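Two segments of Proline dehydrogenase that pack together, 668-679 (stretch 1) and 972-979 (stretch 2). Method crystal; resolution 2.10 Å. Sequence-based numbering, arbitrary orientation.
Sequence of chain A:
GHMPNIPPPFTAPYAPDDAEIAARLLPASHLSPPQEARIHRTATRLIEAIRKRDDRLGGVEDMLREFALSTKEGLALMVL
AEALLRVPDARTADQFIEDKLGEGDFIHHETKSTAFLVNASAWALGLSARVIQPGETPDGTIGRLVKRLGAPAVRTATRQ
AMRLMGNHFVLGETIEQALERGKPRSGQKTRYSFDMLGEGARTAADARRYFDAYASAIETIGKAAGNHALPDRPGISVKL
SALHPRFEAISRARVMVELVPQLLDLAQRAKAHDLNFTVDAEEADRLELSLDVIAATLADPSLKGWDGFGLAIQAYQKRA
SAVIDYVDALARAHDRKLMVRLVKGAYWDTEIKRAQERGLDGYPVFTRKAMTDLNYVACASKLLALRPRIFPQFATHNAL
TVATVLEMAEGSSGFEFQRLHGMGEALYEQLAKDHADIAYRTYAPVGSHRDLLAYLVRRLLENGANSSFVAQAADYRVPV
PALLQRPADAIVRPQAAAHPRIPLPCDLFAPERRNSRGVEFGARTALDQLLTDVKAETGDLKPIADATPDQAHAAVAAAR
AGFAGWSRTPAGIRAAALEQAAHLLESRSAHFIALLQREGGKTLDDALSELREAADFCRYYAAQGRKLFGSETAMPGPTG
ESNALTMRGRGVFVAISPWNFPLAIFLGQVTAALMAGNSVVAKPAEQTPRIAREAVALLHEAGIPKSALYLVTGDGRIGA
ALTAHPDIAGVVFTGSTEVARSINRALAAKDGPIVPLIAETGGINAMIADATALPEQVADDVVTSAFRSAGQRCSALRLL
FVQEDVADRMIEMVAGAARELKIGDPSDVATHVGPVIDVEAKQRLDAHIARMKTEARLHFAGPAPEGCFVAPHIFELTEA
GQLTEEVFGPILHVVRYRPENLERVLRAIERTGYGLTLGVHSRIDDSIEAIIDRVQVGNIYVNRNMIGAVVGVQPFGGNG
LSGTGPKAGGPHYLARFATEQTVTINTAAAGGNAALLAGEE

Stretch 1, residues 668-679: GQVTAALMAGNS
Stretch 2 972-979: HYLARFAT

Stretch 1 enters as a helix already under way at Gly 668, with regular bonds such as Ala 672 N to Gly 668 O (3.1 Å) and Met 675 N to Thr 671 O (2.8 Å). Its last turn closes in a Schellman motif: Gly 677 adopts phi/psi of 101/14, Gly 677 N bonds Leu 674 O at 3.0 Å and Asn 678 N bonds Ala 673 O at 3.1 Å. A CB at Gly 677 would be jammed against the carbonyl oxygen of Ala 676. Asn 678 (-93/150) and Ser 679 then run extended. Stretch 2 advances along the helix in the same sense, the nearest CA pairs being Ala 672 with Leu 974 (6.1 Å), Ala 673 with Phe 977 (5.8 Å) and Ala 676 with Ala 978 (5.8 Å); 399 Å² is buried in all.

His 972 (-107/7) lies beyond reach of the helix. From Tyr 973 to Arg 976 phi/psi are helical, and Arg 976 N bonds Tyr 973 O at 3.3 Å. Tyr 973 points toward stretch 1 with chi1 t (-162°) and chi2 64°. The edge of its ring meets Ala 672, whose CB lies 3.4 Å from Tyr 973 CE2, while Tyr 973 OH comes within 4.0 Å of Gln 669 CG.

Leu 974 leaves the backbone sideways, but its m,t rotamer (-68°, -172°) carries its end nearer the helix. Leu 974 CD2 is 3.7 Å from both the CB and the O of Ala 672, and Leu 974 CD1 is 4.1 Å from Met 675 CG. Ala 975 points away and the end of Arg 976 (chi1 t, chi2 p, chi3 t) leads away, so neither touches the helix.

Phe 977 (-86/-3; chi1 m, -67°; chi2 83°), whose N bonds Leu 974 O at 2.9 Å, has the largest covered area, 87 Å². Small helix residues let its ring lie close: Ala 672 CB sits over one face, 4.2 Å from the ring centroid and 25° off the normal, a CH-pi contact, and Ala 673 CA approaches Phe 977 CD2 to 3.5 Å. Ala 676 CB packs on Phe 977 CB at 3.5 Å. The polar link is a hydrogen bond from Asn 678 ND2 to Phe 977 O (2.8 Å, 164°). With chi1 m (-56°) and chi2 -78°, Asn 678 ND2 also donates to Ala 673 O (3.0 Å), tying the helix terminus to the incoming chain.

At Ala 978 the backbone extends (-122/171), with Ala 978 CB 4.4 Å from Ala 676 CB; Thr 979 (-124/146; chi1 t) continues the strand out of reach.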

ATOM      1  N   GLY A 668     -10.632  -3.488  39.502  1.00 22.40           N
ATOM      2  CA  GLY A 668     -11.014  -4.041  38.218  1.00 22.96           C
ATOM      3  C   GLY A 668     -12.506  -3.862  37.978  1.00 24.61           C
ATOM      4  O   GLY A 668     -12.921  -3.298  36.967  1.00 20.24           O
ATOM      5  N   GLN A 669     -13.312  -4.337  38.922  1.00 22.04           N
ATOM      6  CA  GLN A 669     -14.763  -4.258  38.802  1.00 22.07           C
ATOM      7  C   GLN A 669     -15.236  -2.810  38.767  1.00 22.50           C
ATOM      8  O   GLN A 669     -16.107  -2.455  37.980  1.00 19.13           O
ATOM      9  CB  GLN A 669     -15.433  -4.999  39.961  1.00 24.43           C
ATOM     10  CG  GLN A 669     -15.069  -6.474  40.020  1.00 20.64           C
ATOM     11  CD  GLN A 669     -15.918  -7.245  41.000  1.00 25.21           C
ATOM     12  OE1 GLN A 669     -16.383  -8.338  40.695  1.00 29.60           O
ATOM     13  NE2 GLN A 669     -16.130  -6.679  42.187  1.00 26.65           N
ATOM     14  N   VAL A 670     -14.656  -1.979  39.625  1.00 22.35           N
ATOM     15  CA  VAL A 670     -15.093  -0.592  39.754  1.00 23.50           C
ATOM     16  C   VAL A 670     -14.783   0.243  38.510  1.00 27.01           C
ATOM     17  O   VAL A 670     -15.666   0.919  37.979  1.00 26.50           O
ATOM     18  CB  VAL A 670     -14.505   0.066  41.012  1.00 25.14           C
ATOM     19  CG1 VAL A 670     -14.739   1.576  40.983  1.00 25.10           C
ATOM     20  CG2 VAL A 670     -15.131  -0.547  42.263  1.00 20.43           C
ATOM     21  N   THR A 671     -13.540   0.170  38.035  1.00 25.74           N
ATOM     22  CA  THR A 671     -13.118   0.935  36.866  1.00 23.95           C
ATOM     23  C   THR A 671     -13.798   0.454  35.584  1.00 22.65           C
ATOM     24  O   THR A 671     -14.024   1.239  34.672  1.00 21.72           O
ATOM     25  CB  THR A 671     -11.584   0.917  36.670  1.00 26.55           C
ATOM     26  OG1 THR A 671     -11.129  -0.435  36.512  1.00 26.57           O
ATOM     27  CG2 THR A 671     -10.876   1.565  37.858  1.00 20.59           C
ATOM     28  N   ALA A 672     -14.129  -0.829  35.513  1.00 23.24           N
ATOM     29  CA  ALA A 672     -14.871  -1.334  34.362  1.00 23.21           C
ATOM     30  C   ALA A 672     -16.237  -0.660  34.279  1.00 20.35           C
ATOM     31  O   ALA A 672     -16.610  -0.132  33.234  1.00 19.81           O
ATOM     32  CB  ALA A 672     -15.032  -2.832  34.444  1.00 21.82           C
ATOM     33  N   ALA A 673     -16.977  -0.696  35.387  1.00 24.36           N
ATOM     34  CA  ALA A 673     -18.304  -0.082  35.472  1.00 19.30           C
ATOM     35  C   ALA A 673     -18.234   1.411  35.166  1.00 22.17           C
ATOM     36  O   ALA A 673     -19.012   1.930  34.361  1.00 23.29           O
ATOM     37  CB  ALA A 673     -18.905  -0.317  36.861  1.00 20.74           C
ATOM     38  N   LEU A 674     -17.293   2.093  35.811  1.00 22.30           N
ATOM     39  CA  LEU A 674     -17.042   3.507  35.557  1.00 23.50           C
ATOM     40  C   LEU A 674     -16.709   3.784  34.094  1.00 25.94           C
ATOM     41  O   LEU A 674     -17.242   4.729  33.491  1.00 22.76           O
ATOM     42  CB  LEU A 674     -15.905   4.013  36.445  1.00 21.42           C
ATOM     43  CG  LEU A 674     -16.197   4.199  37.931  1.00 25.48           C
ATOM     44  CD1 LEU A 674     -14.898   4.458  38.690  1.00 27.47           C
ATOM     45  CD2 LEU A 674     -17.217   5.327  38.165  1.00 19.78           C
ATOM     46  N   MET A 675     -15.831   2.968  33.514  1.00 25.07           N
ATOM     47  CA  MET A 675     -15.416   3.192  32.128  1.00 26.23           C
ATOM     48  C   MET A 675     -16.604   3.097  31.173  1.00 23.78           C
ATOM     49  O   MET A 675     -16.677   3.829  30.182  1.00 22.91           O
ATOM     50  CB  MET A 675     -14.303   2.225  31.702  1.00 26.76           C
ATOM     51  CG  MET A 675     -13.770   2.499  30.298  1.00 17.09           C
ATOM     52  SD  MET A 675     -12.903   4.087  30.165  1.00 25.24           S
ATOM     53  CE  MET A 675     -13.601   4.698  28.630  1.00 26.25           C
ATOM     54  N   ALA A 676     -17.537   2.203  31.479  1.00 22.42           N
ATOM     55  CA  ALA A 676     -18.711   2.005  30.633  1.00 19.36           C
ATOM     56  C   ALA A 676     -19.729   3.140  30.762  1.00 26.41           C
ATOM     57  O   ALA A 676     -20.707   3.189  30.016  1.00 32.36           O
ATOM     58  CB  ALA A 676     -19.364   0.679  30.942  1.00 11.73           C
ATOM     59  N   GLY A 677     -19.499   4.042  31.712  1.00 25.41           N
ATOM     60  CA  GLY A 677     -20.351   5.206  31.876  1.00 28.34           C
ATOM     61  C   GLY A 677     -21.358   5.075  33.007  1.00 32.51           C
ATOM     62  O   GLY A 677     -22.311   5.844  33.092  1.00 34.69           O
ATOM     63  N   ASN A 678     -21.155   4.088  33.870  1.00 23.92           N
ATOM     64  CA  ASN A 678     -22.002   3.904  35.042  1.00 23.60           C
ATOM     65  C   ASN A 678     -21.437   4.616  36.256  1.00 27.52           C
ATOM     66  O   ASN A 678     -20.222   4.763  36.386  1.00 24.66           O
ATOM     67  CB  ASN A 678     -22.102   2.423  35.385  1.00 22.91           C
ATOM     68  CG  ASN A 678     -22.597   1.593  34.233  1.00 28.05           C
ATOM     69  OD1 ASN A 678     -23.792   1.565  33.955  1.00 24.08           O
ATOM     70  ND2 ASN A 678     -21.678   0.888  33.560  1.00 22.21           N
ATOM     71  N   SER A 679     -22.314   5.053  37.153  1.00 30.07           N
ATOM     72  CA  SER A 679     -21.861   5.426  38.486  1.00 28.80           C
ATOM     73  C   SER A 679     -21.791   4.142  39.307  1.00 26.92           C
ATOM     74  O   SER A 679     -22.377   3.121  38.927  1.00 27.49           O
ATOM     75  CB  SER A 679     -22.795   6.458  39.129  1.00 28.28           C
ATOM     76  OG  SER A 679     -24.112   5.958  39.243  1.00 25.99           O
ATOM     77  N   HIS A 972     -14.376  -8.905  26.102  1.00 20.45           N
ATOM     78  CA  HIS A 972     -15.838  -8.983  26.132  1.00 25.09           C
ATOM     79  C   HIS A 972     -16.436  -8.448  27.427  1.00 21.22           C
ATOM     80  O   HIS A 972     -17.639  -8.554  27.648  1.00 26.00           O
ATOM     81  CB  HIS A 972     -16.308 -10.423  25.907  1.00 24.41           C
ATOM     82  CG  HIS A 972     -15.835 -11.010  24.617  1.00 36.84           C
ATOM     83  ND1 HIS A 972     -16.434 -10.728  23.410  1.00 38.36           N
ATOM     84  CD2 HIS A 972     -14.810 -11.851  24.343  1.00 38.24           C
ATOM     85  CE1 HIS A 972     -15.801 -11.372  22.446  1.00 46.17           C
ATOM     86  NE2 HIS A 972     -14.811 -12.060  22.986  1.00 44.19           N
ATOM     87  N   TYR A 973     -15.594  -7.863  28.272  1.00 20.27           N
ATOM     88  CA  TYR A 973     -16.006  -7.459  29.617  1.00 23.60           C
ATOM     89  C   TYR A 973     -16.828  -6.168  29.666  1.00 19.94           C
ATOM     90  O   TYR A 973     -17.914  -6.135  30.254  1.00 19.16           O
ATOM     91  CB  TYR A 973     -14.769  -7.304  30.497  1.00 18.73           C
ATOM     92  CG  TYR A 973     -15.020  -7.314  31.990  1.00 22.75           C
ATOM     93  CD1 TYR A 973     -15.527  -8.444  32.625  1.00 18.08           C
ATOM     94  CD2 TYR A 973     -14.703  -6.206  32.770  1.00 21.86           C
ATOM     95  CE1 TYR A 973     -15.732  -8.463  33.999  1.00 21.41           C
ATOM     96  CE2 TYR A 973     -14.902  -6.215  34.139  1.00 22.39           C
ATOM     97  CZ  TYR A 973     -15.417  -7.343  34.747  1.00 25.67           C
ATOM     98  OH  TYR A 973     -15.610  -7.346  36.105  1.00 24.76           O
ATOM     99  N   LEU A 974     -16.301  -5.106  29.063  1.00 17.17           N
ATOM    100  CA  LEU A 974     -16.894  -3.778  29.200  1.00 17.63           C
ATOM    101  C   LEU A 974     -18.315  -3.685  28.648  1.00 23.85           C
ATOM    102  O   LEU A 974     -19.170  -3.020  29.233  1.00 26.81           O
ATOM    103  CB  LEU A 974     -16.001  -2.713  28.555  1.00 19.24           C
ATOM    104  CG  LEU A 974     -14.662  -2.469  29.266  1.00 24.41           C
ATOM    105  CD1 LEU A 974     -13.927  -1.273  28.681  1.00 17.17           C
ATOM    106  CD2 LEU A 974     -14.867  -2.286  30.762  1.00 28.73           C
ATOM    107  N   ALA A 975     -18.556  -4.350  27.523  1.00 21.66           N
ATOM    108  CA  ALA A 975     -19.851  -4.297  26.855  1.00 27.20           C
ATOM    109  C   ALA A 975     -20.986  -4.694  27.790  1.00 27.27           C
ATOM    110  O   ALA A 975     -22.084  -4.150  27.704  1.00 22.69           O
ATOM    111  CB  ALA A 975     -19.851  -5.189  25.614  1.00 22.27           C
ATOM    112  N   ARG A 976     -20.721  -5.654  28.670  1.00 24.72           N
ATOM    113  CA  ARG A 976     -21.732  -6.115  29.620  1.00 21.45           C
ATOM    114  C   ARG A 976     -22.197  -5.014  30.580  1.00 29.16           C
ATOM    115  O   ARG A 976     -23.311  -5.078  31.107  1.00 25.61           O
ATOM    116  CB  ARG A 976     -21.210  -7.312  30.412  1.00 25.69           C
ATOM    117  CG  ARG A 976     -22.294  -8.108  31.103  1.00 28.59           C
ATOM    118  CD  ARG A 976     -23.070  -8.946  30.101  1.00 30.68           C
ATOM    119  NE  ARG A 976     -24.058  -9.772  30.783  1.00 39.60           N
ATOM    120  CZ  ARG A 976     -25.346  -9.458  30.886  1.00 49.92           C
ATOM    121  NH1 ARG A 976     -25.806  -8.343  30.338  1.00 53.68           N
ATOM    122  NH2 ARG A 976     -26.174 -10.264  31.530  1.00 49.67           N
ATOM    123  N   PHE A 977     -21.349  -4.009  30.806  1.00 24.93           N
ATOM    124  CA  PHE A 977     -21.684  -2.916  31.723  1.00 23.00           C
ATOM    125  C   PHE A 977     -22.478  -1.812  31.035  1.00 24.05           C
ATOM    126  O   PHE A 977     -22.870  -0.828  31.671  1.00 25.67           O
ATOM    127  CB  PHE A 977     -20.422  -2.306  32.339  1.00 21.83           C
ATOM    128  CG  PHE A 977     -19.680  -3.233  33.264  1.00 23.08           C
ATOM    129  CD1 PHE A 977     -18.783  -4.168  32.760  1.00 21.74           C
ATOM    130  CD2 PHE A 977     -19.860  -3.157  34.633  1.00 23.59           C
ATOM    131  CE1 PHE A 977     -18.082  -5.017  33.612  1.00 24.58           C
ATOM    132  CE2 PHE A 977     -19.167  -4.000  35.492  1.00 21.46           C
ATOM    133  CZ  PHE A 977     -18.275  -4.934  34.978  1.00 24.74           C
ATOM    134  N   ALA A 978     -22.699  -1.962  29.735  1.00 20.35           N
ATOM    135  CA  ALA A 978     -23.372  -0.921  28.963  1.00 26.43           C
ATOM    136  C   ALA A 978     -24.633  -1.437  28.285  1.00 28.30           C
ATOM    137  O   ALA A 978     -24.901  -2.636  28.284  1.00 22.25           O
ATOM    138  CB  ALA A 978     -22.422  -0.319  27.932  1.00 23.89           C
ATOM    139  N   THR A 979     -25.405  -0.517  27.713  1.00 19.91           N
ATOM    140  CA  THR A 979     -26.589  -0.881  26.962  1.00 22.73           C
ATOM    141  C   THR A 979     -26.482  -0.299  25.558  1.00 24.45           C
ATOM    142  O   THR A 979     -25.910   0.777  25.371  1.00 23.04           O
ATOM    143  CB  THR A 979     -27.884  -0.381  27.671  1.00 31.66           C
ATOM    144  OG1 THR A 979     -29.036  -0.927  27.023  1.00 32.68           O
ATOM    145  CG2 THR A 979     -27.970   1.138  27.653  1.00 24.99           C
TER